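Local coordinates for 16S rRNA processing protein (Pseudomonas aeruginosa, PDB 2F1L) that probably acts as an accessory protein in the last step of 30S ribosomal subunit assembly and is probably needed for efficient processing of 16S rRNA, at residues V21-I26 with L49-W54; H73-A78 with I124-Q129. All coordinates share one frame; numbering follows the deposited sequence. Where two conformers were deposited one is given.

Both segments of interaction 1 come earlier in the chain than those of interaction 2; the centres lie about 19 Å apart, with the middle of the chain between them. Interaction 1 stays within the RimM N-terminal domain, where it packs strand 20-27 against the start of strand 53-58 and the loop leading into it. Interaction 2 starts from the hairpin of strands 61-73 and 76-81 in that same sheet and reaches over to the PRC barrel domain. The two are in direct contact where Leu49 CD2 packs on Leu77 CD2 at 3.5 Å. One thus belongs to the interior of a domain and the other to the junction between domains, and both also touch the second subunit.

Interaction 1 of 2, residues V21-I26 with L49-W54; sequences VVIGKI and LDYRRW
Tyr51 O receives the indole NE1 of Trp54 at 2.8 Å, a weak hydrogen bond because it is strongly bent (120° at the hydrogen). It fastens the indole of Trp54 to the backbone of Tyr51; the side chains of both residues meet strand 20-27. Ile23 supplies the nearer contact: its CD1 lies 3.7 Å from Tyr51 CD2 and approaches the phenol ring obliquely. With CG1 set between the backbone N and carbonyl carbon (chi1 59°) and CD1 extended beyond it, the longer branch of Ile23 projects toward Tyr51. Farther along the strand, Ile26 CD1 comes to the edge of the indole, 4.5 Å from Trp54 CZ3, a loose apolar touch. Ile98 packs against both Ile23 and Trp54, and Ile100 against Tyr51, so strand 97-101 bridges the two segments. Trp54 also rests on Leu67, Ala79 and Leu81. Across from Ile98, Ile23 and Gly24 together form a classic beta bulge. Strands 20-27 and 53-58 both pair antiparallel with 97-101, and Ile23 and Ile26 meet Tyr51, just before strand 53-58, and Trp54, within it, as in the interior of the curled antiparallel beta barrel of the RimM N-terminal domain.

Interaction 2 of 2, residues H73-A78 with I124-Q129; sequences HGKVLA and IDQGRQ
The flat side-chain amide of Gln126 reaches toward the peptide carbonyl of Gly74, with NE2 3.6 Å from Gly74 O and no hydrogen bond between them. On its other branch, Gln126 OE1 lies 4.4 Å from Lys75 CD. Gln126 is extended beyond CG (chi2 -170°), which carries the amide across the gap; it was modelled in two conformers, so the details of this approach are doubtful. The imidazole of His73 takes Ala78 CB at its edge, in the ring plane, and is stacked with Tyr30. Each segment contains the turn of a beta hairpin. His73 to Val76 is a type II' turn joining strands 61-73 and 76-81, closed by His73 N to Val76 O at 2.8 Å; Gly74 has the positive phi (74°) that this turn needs. Asp125 to Arg128 is a type I turn between strands 122-125 and 130-138, with Arg128 N bonded to Asp125 O at 2.8 Å. The Asp125 carboxylate ties the start of the turn to Gln129, the residue just after it: OD2 accepts Gln129 NE2 at 2.9 Å through its syn lone pair, nearly straight (172°), while OD1 is met by Gln129 N at 3.0 Å from above the carboxylate plane. Lys75 finds its strong partners elsewhere, in a salt bridge from NZ to Asp182 and a hydrogen bond to Gln167 O. Gln126 itself touches Asp182 and Leu170. The direct touch of the two turns is therefore slight and exposed, and the firmer polar tie from this hairpin to the PRC barrel domain is the charged one made by Lys75.

Interaction 1 of 2, residues V21-I26 with L49-W54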
loop_
_atom_site.group_PDB
_atom_site.type_symbol
_atom_site.label_atom_id
_atom_site.label_comp_id
_atom_site.label_asym_id
_atom_site.label_seq_id
_atom_site.Cartn_x
_atom_site.Cartn_y
_atom_site.Cartn_z
ATOM N N VAL A 21 18.639 -5.076 4.386
ATOM C CA VAL A 21 17.280 -5.019 3.823
ATOM C C VAL A 21 17.266 -4.203 2.532
ATOM O O VAL A 21 18.120 -3.336 2.334
ATOM C CB VAL A 21 16.190 -4.482 4.819
ATOM C CG1 VAL A 21 16.265 -5.250 6.150
ATOM C CG2 VAL A 21 16.300 -3.016 5.045
ATOM N N VAL A 22 16.285 -4.476 1.674
ATOM C CA VAL A 22 16.235 -3.896 0.350
ATOM C C VAL A 22 15.239 -2.745 0.347
ATOM O O VAL A 22 14.015 -2.941 0.542
ATOM C CB VAL A 22 15.760 -4.925 -0.716
ATOM C CG1 VAL A 22 15.822 -4.314 -2.117
ATOM C CG2 VAL A 22 16.571 -6.187 -0.662
ATOM N N ILE A 23 15.726 -1.543 0.085
ATOM C CA ILE A 23 14.839 -0.367 0.117
ATOM C C ILE A 23 14.370 0.089 -1.226
ATOM O O ILE A 23 13.587 1.011 -1.306
ATOM C CB ILE A 23 15.492 0.841 0.864
ATOM C CG1 ILE A 23 16.814 1.242 0.191
ATOM C CG2 ILE A 23 15.663 0.479 2.348
ATOM C CD1 ILE A 23 17.488 2.459 0.816
ATOM N N GLY A 24 14.905 -0.496 -2.285
ATOM C CA GLY A 24 14.536 -0.092 -3.678
ATOM C C GLY A 24 15.253 -0.950 -4.705
ATOM O O GLY A 24 16.001 -1.873 -4.350
ATOM N N LYS A 25 15.046 -0.666 -5.990
ATOM C CA LYS A 25 15.716 -1.430 -7.018
ATOM C C LYS A 25 15.935 -0.606 -8.249
ATOM O O LYS A 25 15.021 0.092 -8.685
ATOM C CB LYS A 25 14.883 -2.637 -7.369
ATOM C CG LYS A 25 15.554 -3.505 -8.439
ATOM C CD LYS A 25 15.082 -4.936 -8.385
ATOM C CE LYS A 25 15.947 -5.851 -9.239
ATOM N NZ LYS A 25 15.454 -7.247 -9.160
ATOM N N ILE A 26 17.138 -0.729 -8.826
ATOM C CA ILE A 26 17.505 -0.047 -10.064
ATOM C C ILE A 26 17.039 -0.858 -11.247
ATOM O O ILE A 26 17.434 -2.003 -11.429
ATOM C CB ILE A 26 19.038 0.184 -10.154
ATOM C CG1 ILE A 26 19.552 0.971 -8.950
ATOM C CG2 ILE A 26 19.413 0.960 -11.394
ATOM C CD1 ILE A 26 21.062 1.338 -9.039
ATOM N N LEU A 49 15.556 8.645 -0.956
ATOM C CA LEU A 49 16.530 9.722 -1.318
ATOM C C LEU A 49 17.299 10.233 -0.103
ATOM O O LEU A 49 18.296 10.943 -0.236
ATOM C CB LEU A 49 15.830 10.895 -2.020
ATOM C CG LEU A 49 15.076 10.540 -3.333
ATOM C CD1 LEU A 49 14.347 11.741 -3.942
ATOM C CD2 LEU A 49 16.028 9.921 -4.365
ATOM N N ASP A 50 16.847 9.840 1.076
ATOM C CA ASP A 50 17.544 10.148 2.318
ATOM C C ASP A 50 18.715 9.220 2.660
ATOM O O ASP A 50 19.383 9.422 3.663
ATOM C CB ASP A 50 16.538 10.109 3.496
ATOM C CG ASP A 50 15.498 11.224 3.421
ATOM O OD1 ASP A 50 15.745 12.228 2.725
ATOM O OD2 ASP A 50 14.435 11.083 4.040
ATOM N N TYR A 51 18.966 8.197 1.860
ATOM C CA TYR A 51 20.065 7.282 2.136
ATOM C C TYR A 51 21.161 7.549 1.121
ATOM O O TYR A 51 20.979 7.232 -0.047
ATOM C CB TYR A 51 19.573 5.840 2.026
ATOM C CG TYR A 51 18.569 5.479 3.084
ATOM C CD1 TYR A 51 18.986 5.153 4.351
ATOM C CD2 TYR A 51 17.206 5.509 2.826
ATOM C CE1 TYR A 51 18.099 4.837 5.337
ATOM C CE2 TYR A 51 16.287 5.180 3.821
ATOM C CZ TYR A 51 16.749 4.855 5.088
ATOM O OH TYR A 51 15.889 4.518 6.131
ATOM N N ARG A 52 22.266 8.169 1.551
ATOM C CA ARG A 52 23.357 8.544 0.644
ATOM C C ARG A 52 24.191 7.336 0.157
ATOM O O ARG A 52 24.775 7.368 -0.920
ATOM C CB ARG A 52 24.264 9.607 1.295
ATOM C CG ARG A 52 25.442 10.051 0.388
ATOM C CD ARG A 52 26.364 11.053 1.051
ATOM N NE ARG A 52 25.573 12.128 1.641
ATOM N N ARG A 53 24.239 6.279 0.957
ATOM C CA ARG A 53 25.166 5.186 0.741
ATOM C C ARG A 53 24.382 3.925 0.424
ATOM O O ARG A 53 23.775 3.294 1.303
ATOM C CB ARG A 53 26.115 4.996 1.929
ATOM C CG ARG A 53 27.299 5.964 1.912
ATOM C CD ARG A 53 28.294 5.739 3.068
ATOM N NE ARG A 53 27.627 5.361 4.312
ATOM N N TRP A 54 24.438 3.571 -0.853
ATOM C CA TRP A 54 23.699 2.469 -1.404
ATOM C C TRP A 54 24.566 1.212 -1.531
ATOM O O TRP A 54 25.621 1.229 -2.169
ATOM C CB TRP A 54 23.203 2.912 -2.784
ATOM C CG TRP A 54 22.061 3.878 -2.726
ATOM C CD1 TRP A 54 21.601 4.548 -1.636
ATOM C CD2 TRP A 54 21.229 4.242 -3.800
ATOM N NE1 TRP A 54 20.524 5.289 -1.964
ATOM C CE2 TRP A 54 20.284 5.140 -3.303
ATOM C CE3 TRP A 54 21.190 3.897 -5.141
ATOM C CZ2 TRP A 54 19.283 5.693 -4.103
ATOM C CZ3 TRP A 54 20.219 4.468 -5.935
ATOM C CH2 TRP A 54 19.279 5.351 -5.417
#

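Interaction 2 of 2, residues H73-A78 with I124-Q129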
loop_
_atom_site.group_PDB
_atom_site.type_symbol
_atom_site.label_atom_id
_atom_site.label_comp_id
_atom_site.label_asym_id
_atom_site.label_seq_id
_atom_site.Cartn_x
_atom_site.Cartn_y
_atom_site.Cartn_z
ATOM N N HIS A 73 9.535 11.017 -10.360
ATOM C CA HIS A 73 8.799 11.290 -11.572
ATOM C C HIS A 73 7.549 10.393 -11.528
ATOM O O HIS A 73 7.596 9.231 -11.859
ATOM C CB HIS A 73 9.651 10.966 -12.794
ATOM C CG HIS A 73 10.809 11.893 -12.997
ATOM N ND1 HIS A 73 10.666 13.167 -13.523
ATOM C CD2 HIS A 73 12.142 11.715 -12.804
ATOM C CE1 HIS A 73 11.857 13.741 -13.625
ATOM N NE2 HIS A 73 12.772 12.886 -13.193
ATOM N N GLY A 74 6.435 10.919 -11.058
ATOM C CA GLY A 74 5.260 10.104 -10.837
ATOM C C GLY A 74 5.505 9.264 -9.615
ATOM O O GLY A 74 5.742 9.803 -8.519
ATOM N N LYS A 75 5.525 7.952 -9.814
ATOM C CA LYS A 75 5.767 7.045 -8.704
ATOM C C LYS A 75 7.085 6.290 -8.858
ATOM O O LYS A 75 7.380 5.442 -8.072
ATOM C CB LYS A 75 4.599 6.089 -8.555
ATOM C CG LYS A 75 3.271 6.779 -8.183
ATOM C CD LYS A 75 3.225 7.159 -6.729
ATOM C CE LYS A 75 2.837 5.987 -5.835
ATOM N NZ LYS A 75 1.449 5.501 -6.184
ATOM N N VAL A 76 7.898 6.607 -9.853
ATOM C CA VAL A 76 9.272 6.097 -9.867
ATOM C C VAL A 76 10.230 7.205 -9.551
ATOM O O VAL A 76 9.853 8.381 -9.607
ATOM C CB VAL A 76 9.693 5.568 -11.229
ATOM C CG1 VAL A 76 8.832 4.343 -11.621
ATOM C CG2 VAL A 76 9.622 6.683 -12.306
ATOM N N LEU A 77 11.481 6.846 -9.275
ATOM C CA LEU A 77 12.478 7.828 -8.977
ATOM C C LEU A 77 13.555 7.854 -10.043
ATOM O O LEU A 77 13.823 6.830 -10.664
ATOM C CB LEU A 77 13.150 7.503 -7.670
ATOM C CG LEU A 77 12.423 7.917 -6.403
ATOM C CD1 LEU A 77 11.272 6.978 -6.168
ATOM C CD2 LEU A 77 13.382 7.838 -5.196
ATOM N N ALA A 78 14.196 9.014 -10.205
ATOM C CA ALA A 78 15.474 9.133 -10.930
ATOM C C ALA A 78 16.567 9.527 -9.943
ATOM O O ALA A 78 16.400 10.426 -9.114
ATOM C CB ALA A 78 15.386 10.158 -12.062
ATOM N N ILE A 124 -2.424 16.535 0.654
ATOM C CA ILE A 124 -2.593 17.098 -0.678
ATOM C C ILE A 124 -2.218 16.069 -1.736
ATOM O O ILE A 124 -1.137 15.491 -1.642
ATOM C CB ILE A 124 -1.700 18.305 -0.824
ATOM C CG1 ILE A 124 -2.092 19.369 0.228
ATOM C CG2 ILE A 124 -1.800 18.890 -2.235
ATOM C CD1 ILE A 124 -1.003 20.330 0.492
ATOM N N ASP A 125 -3.112 15.854 -2.712
ATOM C CA ASP A 125 -2.999 14.766 -3.682
ATOM C C ASP A 125 -2.126 15.162 -4.843
ATOM O O ASP A 125 -1.759 16.304 -4.939
ATOM C CB ASP A 125 -4.397 14.253 -4.169
ATOM C CG ASP A 125 -5.163 15.259 -4.995
ATOM O OD1 ASP A 125 -4.549 16.205 -5.479
ATOM O OD2 ASP A 125 -6.394 15.101 -5.176
ATOM N N GLN A 126 -1.822 14.217 -5.744
ATOM C CA GLN A 126 -0.853 14.557 -6.773
ATOM C C GLN A 126 -1.314 15.698 -7.669
ATOM O O GLN A 126 -0.455 16.374 -8.186
ATOM C CB GLN A 126 -0.287 13.328 -7.514
ATOM C CG GLN A 126 1.067 12.877 -6.913
ATOM C CD GLN A 126 1.750 11.835 -7.748
ATOM O OE1 GLN A 126 1.140 10.815 -8.107
ATOM N NE2 GLN A 126 3.033 12.080 -8.083
ATOM N N GLY A 127 -2.615 15.958 -7.763
ATOM C CA GLY A 127 -3.132 17.109 -8.489
ATOM C C GLY A 127 -3.180 18.399 -7.690
ATOM O O GLY A 127 -3.755 19.354 -8.153
ATOM N N ARG A 128 -2.623 18.429 -6.481
ATOM C CA ARG A 128 -2.556 19.634 -5.666
ATOM C C ARG A 128 -3.823 19.958 -4.837
ATOM O O ARG A 128 -3.842 20.923 -4.088
ATOM C CB ARG A 128 -2.175 20.830 -6.540
ATOM N N GLN A 129 -4.846 19.125 -4.944
ATOM C CA GLN A 129 -6.054 19.263 -4.158
ATOM C C GLN A 129 -5.817 18.950 -2.691
ATOM O O GLN A 129 -5.217 17.964 -2.372
ATOM C CB GLN A 129 -7.145 18.321 -4.704
ATOM C CG GLN A 129 -7.458 18.521 -6.203
ATOM C CD GLN A 129 -8.641 17.687 -6.703
ATOM O OE1 GLN A 129 -9.611 18.238 -7.208
ATOM N NE2 GLN A 129 -8.554 16.359 -6.570
#